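Local coordinates for protein isatin hydrolase (Ralstonia solanacearum, PDB 5NMP) that hydrolyses isatin using a bound manganese ion and probably shares the arylformamidase-type chemistry of its cyclase-family relatives, at residues 23-28 against 259-264. Residues are numbered along the deposited sequence; the frame is centred on the assembly and turned at random.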
loop_
_atom_site.group_PDB
_atom_site.type_symbol
_atom_site.label_atom_id
_atom_site.label_comp_id
_atom_site.label_asym_id
_atom_site.label_seq_id
_atom_site.Cartn_x
_atom_site.Cartn_y
_atom_site.Cartn_z
ATOM N N ILE A 23 9.783 -4.589 17.756
ATOM C CA ILE A 23 8.558 -4.657 16.980
ATOM C C ILE A 23 8.843 -5.318 15.638
ATOM O O ILE A 23 9.691 -4.851 14.874
ATOM C CB ILE A 23 7.960 -3.261 16.759
ATOM C CG1 ILE A 23 7.948 -2.475 18.072
ATOM C CG2 ILE A 23 6.567 -3.366 16.169
ATOM C CD1 ILE A 23 7.538 -1.024 17.917
ATOM N N ARG A 24 8.141 -6.414 15.362
ATOM C CA ARG A 24 8.350 -7.163 14.129
ATOM C C ARG A 24 7.344 -6.758 13.061
ATOM O O ARG A 24 6.269 -6.247 13.372
ATOM C CB ARG A 24 8.254 -8.666 14.391
ATOM C CG ARG A 24 9.250 -9.194 15.412
ATOM C CD ARG A 24 9.188 -10.719 15.523
ATOM N NE ARG A 24 7.896 -11.205 16.011
ATOM C CZ ARG A 24 6.950 -11.738 15.240
ATOM N NH1 ARG A 24 7.143 -11.862 13.933
ATOM N NH2 ARG A 24 5.810 -12.153 15.775
ATOM N N VAL A 25 7.698 -6.989 11.801
ATOM C CA VAL A 25 6.798 -6.712 10.690
ATOM C C VAL A 25 6.406 -8.009 9.991
ATOM O O VAL A 25 7.259 -8.711 9.449
ATOM C CB VAL A 25 7.433 -5.754 9.660
ATOM C CG1 VAL A 25 6.463 -5.484 8.518
ATOM C CG2 VAL A 25 7.849 -4.453 10.325
ATOM N N VAL A 26 5.114 -8.322 10.004
ATOM C CA VAL A 26 4.616 -9.535 9.368
ATOM C C VAL A 26 3.868 -9.209 8.077
ATOM O O VAL A 26 2.979 -8.358 8.061
ATOM C CB VAL A 26 3.692 -10.325 10.312
ATOM C CG1 VAL A 26 3.295 -11.651 9.685
ATOM C CG2 VAL A 26 4.378 -10.557 11.646
ATOM N N ASP A 27 4.244 -9.887 6.997
ATOM C CA ASP A 27 3.613 -9.701 5.695
ATOM C C ASP A 27 2.377 -10.591 5.579
ATOM O O ASP A 27 2.485 -11.818 5.602
ATOM C CB ASP A 27 4.607 -10.018 4.571
ATOM C CG ASP A 27 4.166 -9.474 3.220
ATOM O OD1 ASP A 27 3.035 -8.955 3.113
ATOM O OD2 ASP A 27 4.958 -9.576 2.258
ATOM N N LEU A 28 1.206 -9.973 5.457
ATOM C CA LEU A 28 -0.045 -10.720 5.376
ATOM C C LEU A 28 -0.560 -10.808 3.945
ATOM O O LEU A 28 -1.715 -11.157 3.713
ATOM C CB LEU A 28 -1.110 -10.076 6.263
ATOM C CG LEU A 28 -0.716 -9.802 7.712
ATOM C CD1 LEU A 28 -1.906 -9.263 8.493
ATOM C CD2 LEU A 28 -0.161 -11.058 8.363
ATOM N N ARG A 259 -0.717 -3.839 -0.024
ATOM C CA ARG A 259 0.255 -4.544 0.793
ATOM C C ARG A 259 -0.154 -4.460 2.258
ATOM O O ARG A 259 0.059 -3.439 2.910
ATOM C CB ARG A 259 1.652 -3.953 0.592
ATOM C CG ARG A 259 2.786 -4.847 1.059
ATOM C CD ARG A 259 2.806 -6.142 0.276
ATOM N NE ARG A 259 3.926 -6.995 0.652
ATOM C CZ ARG A 259 5.075 -7.053 -0.013
ATOM N NH1 ARG A 259 5.254 -6.303 -1.093
ATOM N NH2 ARG A 259 6.041 -7.863 0.397
ATOM N N VAL A 260 -0.751 -5.530 2.770
ATOM C CA VAL A 260 -1.187 -5.561 4.162
ATOM C C VAL A 260 -0.055 -5.999 5.084
ATOM O O VAL A 260 0.523 -7.072 4.904
ATOM C CB VAL A 260 -2.387 -6.505 4.362
ATOM C CG1 VAL A 260 -2.844 -6.476 5.812
ATOM C CG2 VAL A 260 -3.526 -6.122 3.433
ATOM N N LEU A 261 0.255 -5.166 6.071
ATOM C CA LEU A 261 1.317 -5.462 7.024
ATOM C C LEU A 261 0.797 -5.455 8.455
ATOM O O LEU A 261 -0.136 -4.726 8.784
ATOM C CB LEU A 261 2.462 -4.455 6.891
ATOM C CG LEU A 261 3.163 -4.348 5.537
ATOM C CD1 LEU A 261 4.268 -3.308 5.604
ATOM C CD2 LEU A 261 3.712 -5.699 5.104
ATOM N N ALA A 262 1.417 -6.267 9.304
ATOM C CA ALA A 262 1.067 -6.306 10.716
ATOM C C ALA A 262 2.280 -5.992 11.586
ATOM O O ALA A 262 3.358 -6.553 11.386
ATOM C CB ALA A 262 0.495 -7.660 11.078
ATOM N N LEU A 263 2.107 -5.085 12.542
ATOM C CA LEU A 263 3.141 -4.820 13.531
ATOM C C LEU A 263 2.859 -5.647 14.780
ATOM O O LEU A 263 1.730 -5.683 15.269
ATOM C CB LEU A 263 3.211 -3.331 13.878
ATOM C CG LEU A 263 3.502 -2.327 12.756
ATOM C CD1 LEU A 263 3.728 -0.942 13.339
ATOM C CD2 LEU A 263 4.695 -2.753 11.919
ATOM N N VAL A 264 3.884 -6.326 15.284
ATOM C CA VAL A 264 3.720 -7.188 16.445
ATOM C C VAL A 264 4.753 -6.849 17.514
ATOM O O VAL A 264 5.944 -6.739 17.229
ATOM C CB VAL A 264 3.836 -8.677 16.061
ATOM C CG1 VAL A 264 3.736 -9.555 17.293
ATOM C CG2 VAL A 264 2.761 -9.048 15.058
#
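The guanidinium of R259 presents its edge to the carboxylate of D27, their planes 22° apart, while V264 CB lies over one face of the R24 guanidinium, whose NH2 comes 3.7 Å from V264 CG1. In the salt bridge R259 NH2 reaches the syn side of D27 OD2 at 2.8 Å, though 34° out of the carboxylate plane; NE adds weak bonds to both oxygens. A bend at chi2 (62°) swings the R259 chain across D27, and its NH1 is taken by the carbonyls of P247 and V98 of the second subunit, tying the pair to the dimer interface. Along the two strands the backbones pair antiparallel: R24 with V264 and V26 with A262 each exchange two hydrogen bonds, and L28 N adds one to V260 O (3.0 Å). On the V25 side, V25 CG2 packs alongside L263 CD2 (3.9 Å), with L18 of helix 11-20 packed against both. On the other, V26 CG2 touches V264 CG2 (4.1 Å), and L28 CD1 rests on A262 CB (3.9 Å), with I243 of strand 239-244 against L28 and A262. N- and C-terminal strands thus form an antiparallel ladder, with 24-27 an outermost strand of the chain's mixed sheet, within the cyclase-family fold.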